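Rpb7-binding protein seb1 (Schizosaccharomyces pombe 972h-, PDB 5MDT) binds RNA polymerase II, probably through its CTD-interacting domain, and nascent RNA, and so drives transcription termination in fission yeast. Local coordinates at residues S2-L14 / L29-F43. Sequence-based numbering, arbitrary orientation.
Sequences SGIAEFDGILDSL and LTNLSMENVSENAQF
With CG trans to the backbone N (chi1 -174°), the ring of Phe-7 swings from helix 4-14 in between Leu-29 and Phe-43; Phe-43, with CG anti to its carbonyl carbon, turns a ring edge to the Phe-7 face. The two rings form a T-shaped pair: CD2 of Phe-43 stands over one face of Phe-7, centroids 4.8 Å apart and planes at 77°. Over the opposite face sits CD2 of Leu-29, a CH-pi contact 3.8 Å from the centroid, while the carbonyl O of Leu-29 lies at the ring edge, in plane. Phe-43 is used on a face as well, for Ile-4 CD1 rests above its centre, 9° off the ring normal. Farther along, Ile-10 CD1 and Leu-32 CD1 meet tip to tip at 3.6 Å, and the side chains of Ile-10 and Leu-29 slide past each other in opposite directions, with CG2 against CD2. Were Phe-7 an alanine, a gap would probably open between Leu-29 and Phe-43, leaving the edge of Phe-43 without its aromatic partner. Helix 4-14 runs nearly antiparallel to helix 29-35 and also packs on helix 40-53, on which Ser-46 and Val-47 likewise touch the Phe-7 side chain within the all-helical CID fold. Polar links gather at the N-terminal end: Ser-2 N donates to Asn-36 OD1 at 3.3 Å, in the amide's carbonyl plane on a lone pair, and more weakly to Glu-35 OE1, while Asn-36 ND2 returns a weak bond to Ser-2 O. Chemically, buried apolar and aromatic contacts probably hold the first helix, whereas the polar end is lightly held, by one long bond and two weak ones, consistent with the poor order of Ser-2.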
loop_
_atom_site.group_PDB
_atom_site.type_symbol
_atom_site.label_atom_id
_atom_site.label_comp_id
_atom_site.label_asym_id
_atom_site.label_seq_id
_atom_site.Cartn_x
_atom_site.Cartn_y
_atom_site.Cartn_z
ATOM N N SER A 2 17.234 3.313 7.018
ATOM C CA SER A 2 18.478 3.023 6.295
ATOM C C SER A 2 18.456 3.524 4.840
ATOM O O SER A 2 18.975 4.614 4.594
ATOM C CB SER A 2 18.858 1.544 6.394
ATOM O OG SER A 2 19.844 1.166 5.444
ATOM N N GLY A 3 17.863 2.760 3.904
ATOM C CA GLY A 3 17.807 3.180 2.511
ATOM C C GLY A 3 16.929 2.459 1.501
ATOM O O GLY A 3 16.399 1.356 1.721
ATOM N N ILE A 4 16.818 3.087 0.343
ATOM C CA ILE A 4 16.015 2.566 -0.764
ATOM C C ILE A 4 16.615 1.275 -1.328
ATOM O O ILE A 4 15.846 0.397 -1.733
ATOM C CB ILE A 4 15.724 3.647 -1.858
ATOM C CG1 ILE A 4 14.672 3.175 -2.890
ATOM C CG2 ILE A 4 17.001 4.148 -2.544
ATOM C CD1 ILE A 4 13.204 3.028 -2.364
ATOM N N ALA A 5 17.967 1.143 -1.340
ATOM C CA ALA A 5 18.613 -0.072 -1.853
ATOM C C ALA A 5 18.204 -1.295 -1.005
ATOM O O ALA A 5 17.814 -2.327 -1.563
ATOM C CB ALA A 5 20.126 0.090 -1.868
ATOM N N GLU A 6 18.220 -1.152 0.338
ATOM C CA GLU A 6 17.786 -2.238 1.230
ATOM C C GLU A 6 16.302 -2.570 0.995
ATOM O O GLU A 6 15.948 -3.749 0.920
ATOM C CB GLU A 6 18.016 -1.858 2.701
ATOM C CG GLU A 6 17.644 -2.984 3.646
ATOM C CD GLU A 6 18.192 -2.981 5.060
ATOM O OE1 GLU A 6 18.740 -1.945 5.505
ATOM O OE2 GLU A 6 18.044 -4.024 5.736
ATOM N N PHE A 7 15.450 -1.533 0.884
ATOM C CA PHE A 7 14.010 -1.700 0.652
ATOM C C PHE A 7 13.762 -2.509 -0.644
ATOM O O PHE A 7 12.994 -3.477 -0.613
ATOM C CB PHE A 7 13.385 -0.288 0.551
ATOM C CG PHE A 7 11.876 -0.204 0.461
ATOM C CD1 PHE A 7 11.099 -0.067 1.612
ATOM C CD2 PHE A 7 11.239 -0.160 -0.782
ATOM C CE1 PHE A 7 9.709 0.086 1.523
ATOM C CE2 PHE A 7 9.860 0.013 -0.877
ATOM C CZ PHE A 7 9.092 0.125 0.277
ATOM N N ASP A 8 14.427 -2.129 -1.763
ATOM C CA ASP A 8 14.271 -2.842 -3.041
ATOM C C ASP A 8 14.753 -4.301 -2.931
ATOM O O ASP A 8 14.147 -5.190 -3.541
ATOM C CB ASP A 8 15.018 -2.107 -4.163
ATOM C CG ASP A 8 14.437 -0.745 -4.503
ATOM O OD1 ASP A 8 13.281 -0.466 -4.087
ATOM O OD2 ASP A 8 15.135 0.044 -5.190
ATOM N N GLY A 9 15.816 -4.524 -2.148
ATOM C CA GLY A 9 16.371 -5.853 -1.897
ATOM C C GLY A 9 15.423 -6.761 -1.141
ATOM O O GLY A 9 15.341 -7.959 -1.439
ATOM N N ILE A 10 14.680 -6.206 -0.164
ATOM C CA ILE A 10 13.654 -6.968 0.578
ATOM C C ILE A 10 12.498 -7.350 -0.385
ATOM O O ILE A 10 12.019 -8.486 -0.356
ATOM C CB ILE A 10 13.128 -6.190 1.808
ATOM C CG1 ILE A 10 14.267 -5.998 2.844
ATOM C CG2 ILE A 10 11.917 -6.926 2.453
ATOM C CD1 ILE A 10 14.028 -4.898 3.853
ATOM N N LEU A 11 12.084 -6.404 -1.229
ATOM C CA LEU A 11 11.026 -6.659 -2.228
ATOM C C LEU A 11 11.447 -7.763 -3.211
ATOM O O LEU A 11 10.629 -8.633 -3.548
ATOM C CB LEU A 11 10.627 -5.370 -2.972
ATOM C CG LEU A 11 9.961 -4.259 -2.142
ATOM C CD1 LEU A 11 9.786 -2.995 -2.986
ATOM C CD2 LEU A 11 8.620 -4.708 -1.539
ATOM N N ASP A 12 12.739 -7.775 -3.610
ATOM C CA ASP A 12 13.302 -8.837 -4.467
ATOM C C ASP A 12 13.179 -10.200 -3.806
ATOM O O ASP A 12 12.758 -11.150 -4.468
ATOM C CB ASP A 12 14.778 -8.564 -4.773
ATOM C CG ASP A 12 14.997 -7.492 -5.821
ATOM O OD1 ASP A 12 14.027 -7.162 -6.557
ATOM O OD2 ASP A 12 16.138 -6.997 -5.925
ATOM N N SER A 13 13.534 -10.306 -2.504
ATOM C CA SER A 13 13.418 -11.573 -1.754
ATOM C C SER A 13 11.950 -12.013 -1.671
ATOM O O SER A 13 11.649 -13.188 -1.898
ATOM C CB SER A 13 13.988 -11.427 -0.346
ATOM O OG SER A 13 15.383 -11.181 -0.382
ATOM N N LEU A 14 11.039 -11.071 -1.394
ATOM C CA LEU A 14 9.601 -11.377 -1.290
ATOM C C LEU A 14 9.037 -11.890 -2.611
ATOM O O LEU A 14 8.200 -12.801 -2.619
ATOM C CB LEU A 14 8.834 -10.139 -0.813
ATOM C CG LEU A 14 7.395 -10.357 -0.350
ATOM C CD1 LEU A 14 7.339 -11.214 0.948
ATOM C CD2 LEU A 14 6.728 -9.013 -0.103
ATOM N N LEU A 29 10.123 -3.118 5.891
ATOM C CA LEU A 29 9.884 -2.199 4.782
ATOM C C LEU A 29 9.275 -0.916 5.294
ATOM O O LEU A 29 9.692 0.157 4.882
ATOM C CB LEU A 29 8.913 -2.884 3.785
ATOM C CG LEU A 29 9.513 -4.025 2.969
ATOM C CD1 LEU A 29 8.397 -4.867 2.333
ATOM C CD2 LEU A 29 10.452 -3.513 1.886
ATOM N N THR A 30 8.320 -1.035 6.252
ATOM C CA THR A 30 7.659 0.124 6.816
ATOM C C THR A 30 8.662 0.992 7.553
ATOM O O THR A 30 8.645 2.205 7.341
ATOM C CB THR A 30 6.491 -0.306 7.682
ATOM O OG1 THR A 30 5.574 -1.081 6.881
ATOM C CG2 THR A 30 5.774 0.867 8.302
ATOM N N ASN A 31 9.555 0.378 8.379
ATOM C CA ASN A 31 10.606 1.149 9.069
ATOM C C ASN A 31 11.493 1.894 8.091
ATOM O O ASN A 31 11.813 3.073 8.323
ATOM C CB ASN A 31 11.468 0.240 9.957
ATOM C CG ASN A 31 10.725 -0.163 11.204
ATOM O OD1 ASN A 31 9.693 0.430 11.547
ATOM N ND2 ASN A 31 11.193 -1.219 11.885
ATOM N N LEU A 32 11.926 1.219 7.009
ATOM C CA LEU A 32 12.821 1.879 6.044
ATOM C C LEU A 32 12.137 3.109 5.418
ATOM O O LEU A 32 12.752 4.156 5.299
ATOM C CB LEU A 32 13.273 0.881 4.959
ATOM C CG LEU A 32 14.312 -0.157 5.411
ATOM C CD1 LEU A 32 14.345 -1.322 4.460
ATOM C CD2 LEU A 32 15.712 0.451 5.433
ATOM N N SER A 33 10.849 3.008 5.102
ATOM C CA SER A 33 10.133 4.132 4.497
ATOM C C SER A 33 9.955 5.278 5.498
ATOM O O SER A 33 10.095 6.432 5.121
ATOM C CB SER A 33 8.794 3.665 3.922
ATOM O OG SER A 33 7.938 3.326 4.997
ATOM N N MET A 34 9.720 4.962 6.787
ATOM C CA MET A 34 9.546 6.002 7.803
ATOM C C MET A 34 10.871 6.623 8.195
ATOM O O MET A 34 10.882 7.759 8.687
ATOM C CB MET A 34 8.844 5.438 9.066
ATOM C CG MET A 34 7.399 5.045 8.820
ATOM S SD MET A 34 6.352 6.456 8.353
ATOM C CE MET A 34 6.062 7.180 10.032
ATOM N N GLU A 35 11.987 5.888 8.028
ATOM C CA GLU A 35 13.316 6.433 8.390
ATOM C C GLU A 35 13.884 7.318 7.264
ATOM O O GLU A 35 14.883 8.019 7.447
ATOM C CB GLU A 35 14.307 5.293 8.679
ATOM C CG GLU A 35 14.033 4.509 9.963
ATOM C CD GLU A 35 14.567 3.089 10.017
ATOM O OE1 GLU A 35 15.300 2.680 9.090
ATOM O OE2 GLU A 35 14.209 2.364 10.971
ATOM N N ASN A 36 13.234 7.296 6.097
ATOM C CA ASN A 36 13.707 8.013 4.916
ATOM C C ASN A 36 12.694 8.922 4.229
ATOM O O ASN A 36 12.760 9.103 3.015
ATOM C CB ASN A 36 14.338 6.988 3.963
ATOM C CG ASN A 36 15.560 6.344 4.555
ATOM O OD1 ASN A 36 15.507 5.202 5.000
ATOM N ND2 ASN A 36 16.694 7.032 4.494
ATOM N N VAL A 37 11.771 9.503 5.017
ATOM C CA VAL A 37 10.576 10.210 4.543
ATOM C C VAL A 37 10.839 11.210 3.400
ATOM O O VAL A 37 9.980 11.343 2.534
ATOM C CB VAL A 37 9.790 10.875 5.712
ATOM C CG1 VAL A 37 10.469 12.144 6.225
ATOM C CG2 VAL A 37 8.352 11.159 5.299
ATOM N N SER A 38 12.003 11.911 3.377
ATOM C CA SER A 38 12.245 12.857 2.281
ATOM C C SER A 38 12.319 12.163 0.922
ATOM O O SER A 38 12.118 12.812 -0.107
ATOM C CB SER A 38 13.509 13.684 2.515
ATOM O OG SER A 38 14.656 12.853 2.596
ATOM N N GLU A 39 12.572 10.838 0.930
ATOM C CA GLU A 39 12.657 10.043 -0.292
ATOM C C GLU A 39 11.388 9.243 -0.539
ATOM O O GLU A 39 11.428 8.276 -1.280
ATOM C CB GLU A 39 13.898 9.126 -0.257
ATOM C CG GLU A 39 15.214 9.900 -0.293
ATOM C CD GLU A 39 15.514 10.647 -1.580
ATOM O OE1 GLU A 39 15.528 10.010 -2.660
ATOM O OE2 GLU A 39 15.785 11.865 -1.502
ATOM N N ASN A 40 10.240 9.672 0.032
ATOM C CA ASN A 40 8.976 8.929 -0.099
ATOM C C ASN A 40 8.575 8.655 -1.562
ATOM O O ASN A 40 7.990 7.614 -1.824
ATOM C CB ASN A 40 7.839 9.574 0.689
ATOM C CG ASN A 40 7.389 10.911 0.162
ATOM O OD1 ASN A 40 6.650 10.990 -0.832
ATOM N ND2 ASN A 40 7.765 11.984 0.857
ATOM N N ALA A 41 8.950 9.540 -2.522
ATOM C CA ALA A 41 8.605 9.241 -3.932
ATOM C C ALA A 41 9.253 7.939 -4.362
ATOM O O ALA A 41 8.623 7.190 -5.104
ATOM C CB ALA A 41 9.087 10.379 -4.837
ATOM N N GLN A 42 10.514 7.672 -3.919
ATOM C CA GLN A 42 11.244 6.439 -4.305
ATOM C C GLN A 42 10.594 5.205 -3.697
ATOM O O GLN A 42 10.410 4.202 -4.367
ATOM C CB GLN A 42 12.734 6.512 -3.861
ATOM C CG GLN A 42 13.541 7.677 -4.440
ATOM C CD GLN A 42 13.601 7.638 -5.969
ATOM O OE1 GLN A 42 13.608 6.574 -6.579
ATOM N NE2 GLN A 42 13.498 8.785 -6.607
ATOM N N PHE A 43 10.252 5.270 -2.422
ATOM C CA PHE A 43 9.640 4.112 -1.747
ATOM C C PHE A 43 8.256 3.816 -2.317
ATOM O O PHE A 43 7.955 2.653 -2.601
ATOM C CB PHE A 43 9.572 4.443 -0.241
ATOM C CG PHE A 43 10.942 4.400 0.425
ATOM C CD1 PHE A 43 11.773 5.517 0.429
ATOM C CD2 PHE A 43 11.410 3.237 1.010
ATOM C CE1 PHE A 43 13.048 5.458 1.012
ATOM C CE2 PHE A 43 12.674 3.188 1.618
ATOM C CZ PHE A 43 13.482 4.298 1.623
#